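PDB 6F2P: paenibacillus xanthan lyase from Paenibacillus, which cleaves the polysaccharide xanthan as a lyase, probably by the beta-elimination chemistry usual in polysaccharide lyase family 8. Local coordinates for residues 498-503 against 608-613; 816-821 against 901-906. All blocks are in the same frame, centred on the assembly; numbering follows the deposited sequence.

Contact 1: 498-503 against 608-613; sequences SGIAST and MNPTNG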
# COMPACT_ATOMS: atom_id res chain seq x y z
N SER A 498 -6.66 9.84 -16.98
CA SER A 498 -6.30 9.72 -18.37
C SER A 498 -6.21 8.24 -18.68
O SER A 498 -6.34 7.41 -17.77
CB SER A 498 -4.94 10.34 -18.63
OG SER A 498 -3.94 9.53 -18.04
N GLY A 499 -5.98 7.91 -19.94
CA GLY A 499 -5.96 6.52 -20.37
C GLY A 499 -7.32 5.85 -20.22
O GLY A 499 -7.40 4.63 -20.18
N ILE A 500 -8.38 6.66 -20.14
CA ILE A 500 -9.72 6.13 -19.95
C ILE A 500 -10.21 5.47 -21.23
O ILE A 500 -10.48 6.16 -22.21
CB ILE A 500 -10.72 7.22 -19.54
CG1 ILE A 500 -10.21 7.97 -18.31
CG2 ILE A 500 -12.08 6.61 -19.25
CD1 ILE A 500 -11.06 9.16 -17.91
N ALA A 501 -10.31 4.15 -21.21
CA ALA A 501 -10.64 3.37 -22.39
C ALA A 501 -11.65 2.24 -22.12
O ALA A 501 -11.59 1.55 -21.09
CB ALA A 501 -9.36 2.80 -23.01
N SER A 502 -12.58 2.06 -23.04
CA SER A 502 -13.60 1.04 -22.90
C SER A 502 -14.11 0.58 -24.26
O SER A 502 -14.13 1.35 -25.21
CB SER A 502 -14.76 1.57 -22.05
OG SER A 502 -15.89 0.73 -22.17
N THR A 503 -14.51 -0.68 -24.34
CA THR A 503 -15.19 -1.20 -25.52
C THR A 503 -16.52 -1.83 -25.12
O THR A 503 -16.99 -2.74 -25.79
CB THR A 503 -14.34 -2.24 -26.25
OG1 THR A 503 -13.82 -3.18 -25.31
CG2 THR A 503 -13.19 -1.57 -26.98
N MET A 608 -19.42 7.10 -25.12
CA MET A 608 -19.32 5.67 -25.32
C MET A 608 -17.97 5.30 -25.87
O MET A 608 -17.33 6.10 -26.56
CB MET A 608 -20.38 5.20 -26.30
CG MET A 608 -21.67 4.74 -25.63
SD MET A 608 -22.81 4.17 -26.88
CE MET A 608 -21.70 3.17 -27.87
N ASN A 609 -17.55 4.08 -25.58
CA ASN A 609 -16.30 3.53 -26.10
C ASN A 609 -15.12 4.51 -26.19
O ASN A 609 -14.54 4.67 -27.26
CB ASN A 609 -16.55 2.91 -27.46
CG ASN A 609 -17.41 1.67 -27.38
OD1 ASN A 609 -17.27 0.87 -26.46
ND2 ASN A 609 -18.31 1.52 -28.34
N PRO A 610 -14.79 5.19 -25.07
CA PRO A 610 -13.67 6.13 -25.15
C PRO A 610 -12.38 5.37 -25.43
O PRO A 610 -12.25 4.21 -25.03
CB PRO A 610 -13.65 6.77 -23.76
CG PRO A 610 -14.24 5.72 -22.86
CD PRO A 610 -15.27 5.00 -23.69
N THR A 611 -11.44 6.01 -26.12
CA THR A 611 -10.21 5.33 -26.51
C THR A 611 -9.05 5.79 -25.65
O THR A 611 -8.09 5.05 -25.44
CB THR A 611 -9.89 5.61 -27.97
OG1 THR A 611 -10.21 6.98 -28.26
CG2 THR A 611 -10.71 4.71 -28.87
N ASN A 612 -9.17 7.01 -25.14
CA ASN A 612 -8.13 7.65 -24.34
C ASN A 612 -8.70 8.92 -23.70
O ASN A 612 -8.17 10.02 -23.87
CB ASN A 612 -6.90 7.95 -25.22
CG ASN A 612 -5.77 8.65 -24.46
OD1 ASN A 612 -4.99 9.41 -25.05
ND2 ASN A 612 -5.67 8.40 -23.16
N GLY A 613 -9.80 8.75 -22.97
CA GLY A 613 -10.46 9.85 -22.28
C GLY A 613 -9.67 10.34 -21.08
O GLY A 613 -8.69 9.70 -20.65
O HOH W 1 -18.06 1.95 -23.19
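Two overlapping beta bulges mark the junction of 498-503 and 608-613 in the super-sandwich domain of this family 8 lyase. Gly499 and Ile500 together face Gly613, a G1 bulge with Gly499 at a positive phi of 65°, while Asn612 and Gly613 face Ile500 as a classic bulge. The antiparallel hydrogen-bonded pair Ile500-Gly613 is closed by two of the three main-chain bonds: Ile500 N reaches Gly613 O at 3.1 Å from 33° above the carbonyl plane, whereas Gly613 N meets Ile500 O at 2.8 Å on an in-plane lone pair. Beyond it, Ser502 N donates to Pro610 O at 2.9 Å, and Ala501 CA lies 3.2 Å from the same Pro610 O, a CA-H...O contact. Ile500, with CG1 anti to its carbonyl carbon, lays CG1 along Gly613 O and turns CG2 to Pro610 CG, 4.3 Å away. An alanine here removes CG1, CD1 and CG2, and would probably loosen the packing beside Gly613 and Pro610. A water links Ser502 OG (2.7 Å) to Asn609 N (3.2 Å); Ser502 OG also bonds Asp504, and Asn609 OD1 takes Gly505 N. Strand 493-501 lies between 481-488 and 613-621; past it both segments pass between this sheet and that of strands 508-516 and 595-607, where Ser502 and Pro610 touch Thr508.

Contact 2: 816-821 against 901-906; sequences PGTYDV and TGIDTT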
# COMPACT_ATOMS: atom_id res chain seq x y z
N PRO A 816 25.84 0.78 -17.57
CA PRO A 816 25.38 0.42 -18.91
C PRO A 816 26.54 -0.09 -19.75
O PRO A 816 27.66 0.40 -19.60
CB PRO A 816 24.87 1.75 -19.47
CG PRO A 816 25.56 2.80 -18.67
CD PRO A 816 25.72 2.22 -17.30
N GLY A 817 26.28 -1.07 -20.60
CA GLY A 817 27.28 -1.59 -21.50
C GLY A 817 26.83 -2.89 -22.12
O GLY A 817 25.74 -3.39 -21.81
N THR A 818 27.65 -3.45 -23.00
CA THR A 818 27.41 -4.78 -23.53
C THR A 818 28.29 -5.79 -22.80
O THR A 818 29.51 -5.75 -22.90
CB THR A 818 27.69 -4.84 -25.04
OG1 THR A 818 26.75 -4.01 -25.73
CG2 THR A 818 27.58 -6.26 -25.55
N TYR A 819 27.66 -6.69 -22.06
CA TYR A 819 28.41 -7.63 -21.26
C TYR A 819 28.22 -9.07 -21.72
O TYR A 819 27.13 -9.47 -22.14
CB TYR A 819 28.04 -7.51 -19.77
CG TYR A 819 28.27 -6.14 -19.18
CD1 TYR A 819 29.54 -5.75 -18.76
CD2 TYR A 819 27.23 -5.24 -19.06
CE1 TYR A 819 29.75 -4.49 -18.22
CE2 TYR A 819 27.43 -3.98 -18.53
CZ TYR A 819 28.69 -3.61 -18.11
OH TYR A 819 28.89 -2.35 -17.58
N ASP A 820 29.29 -9.84 -21.65
CA ASP A 820 29.24 -11.27 -21.85
C ASP A 820 28.72 -11.88 -20.55
O ASP A 820 29.27 -11.63 -19.47
CB ASP A 820 30.65 -11.77 -22.18
CG ASP A 820 30.65 -13.13 -22.82
OD1 ASP A 820 29.60 -13.56 -23.33
OD2 ASP A 820 31.72 -13.78 -22.80
N VAL A 821 27.63 -12.65 -20.62
CA VAL A 821 27.02 -13.19 -19.41
C VAL A 821 27.51 -14.60 -19.09
O VAL A 821 27.28 -15.54 -19.85
CB VAL A 821 25.50 -13.20 -19.50
CG1 VAL A 821 24.91 -13.78 -18.22
CG2 VAL A 821 24.99 -11.79 -19.73
N THR A 901 33.13 -6.51 -22.92
CA THR A 901 33.50 -7.04 -24.23
C THR A 901 34.20 -5.96 -25.04
O THR A 901 34.25 -4.80 -24.62
CB THR A 901 32.26 -7.55 -25.01
OG1 THR A 901 31.45 -6.43 -25.40
CG2 THR A 901 31.43 -8.50 -24.15
N GLY A 902 34.74 -6.34 -26.19
CA GLY A 902 35.40 -5.40 -27.08
C GLY A 902 34.54 -4.20 -27.45
O GLY A 902 35.05 -3.09 -27.59
N ILE A 903 33.23 -4.43 -27.61
CA ILE A 903 32.27 -3.39 -27.96
C ILE A 903 32.44 -2.15 -27.08
O ILE A 903 32.35 -1.01 -27.56
CB ILE A 903 30.80 -3.92 -27.89
CG1 ILE A 903 30.50 -4.90 -29.03
CG2 ILE A 903 29.79 -2.79 -27.95
CD1 ILE A 903 30.95 -6.33 -28.77
N ASP A 904 32.72 -2.37 -25.80
CA ASP A 904 32.83 -1.28 -24.82
C ASP A 904 34.21 -0.66 -24.77
O ASP A 904 34.35 0.55 -24.54
CB ASP A 904 32.50 -1.79 -23.41
CG ASP A 904 31.12 -2.41 -23.31
OD1 ASP A 904 30.16 -1.82 -23.86
OD2 ASP A 904 31.02 -3.49 -22.68
N THR A 905 35.24 -1.48 -24.97
CA THR A 905 36.61 -1.07 -24.63
C THR A 905 37.51 -0.76 -25.83
O THR A 905 38.35 0.14 -25.74
CB THR A 905 37.30 -2.09 -23.69
OG1 THR A 905 37.10 -3.42 -24.17
CG2 THR A 905 36.72 -1.98 -22.29
N THR A 906 37.35 -1.49 -26.93
CA THR A 906 38.14 -1.24 -28.13
C THR A 906 37.98 0.21 -28.63
O THR A 906 36.87 0.72 -28.73
CB THR A 906 37.77 -2.23 -29.26
OG1 THR A 906 38.05 -3.57 -28.84
CG2 THR A 906 38.57 -1.92 -30.53
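The backbones of 816-821 and 901-906 stand farther apart than paired strands, with Tyr819 CA 5.9 Å from Thr901 CA and Gly817 CA 6.5 Å from Asp904 CA, because strand 891-900 here gives way to helix 902-905. The setting is an antiparallel beta-sandwich: Asp820 still pairs through its main chain with Val899 of strand 891-900, and beyond that point side chains from the helix start replace the strand partner. Thr901 is the N-cap residue, and its carbonyl O accepts Asp904 N at 3.1 Å in the first turn. With OG1 in the crowded position between its own N and carbonyl carbon (chi1 70°), the Thr901 hydroxyl donates from OG1 to Thr818 O at 3.2 Å, approaching from 45° above the carbonyl plane. Thr901 CG2 rests against Asp820, 3.6 Å from Asp820 N, with Asp820 CB next to it. Asp904, its CG anti to the carbonyl carbon, turns its carboxylate to the amide N of Thr818. Thr818 crosses Ile903 obliquely, with Ile903 CG2 near its OG1, which bonds Ser866 OG on strand 857-867. Thr905 of the helix and Thr906 just after it touch strand 1030-1039; the helix thus bridges strand 891-900 of this sandwich and strand 907-910 of the next. A nearly straight bond runs from Thr818 N to the syn lone pair of Asp904 OD1, 3.1 Å at 177°, with a weak second branch to OD2.

Contact 1 closes in the chain before contact 2 opens, and their centres lie 44 Å apart in separate beta-sandwiches without touching. The first is partly buried and buries 412 Å², both sides summed, within the super-sandwich domain; the second is a surface contact that buries 252 Å² toward the C-terminal end. Neither shares an element with the other. Their polar chemistry differs accordingly: contact 1 is bonded main chain to main chain at irregular strand ends, with apolar cover from isoleucine and proline, whereas in contact 2 a hydroxyl and a carboxylate supply every bond across to the strand backbone. Contact 1 thus stays inside one domain, while contact 2 lies at the passage between two.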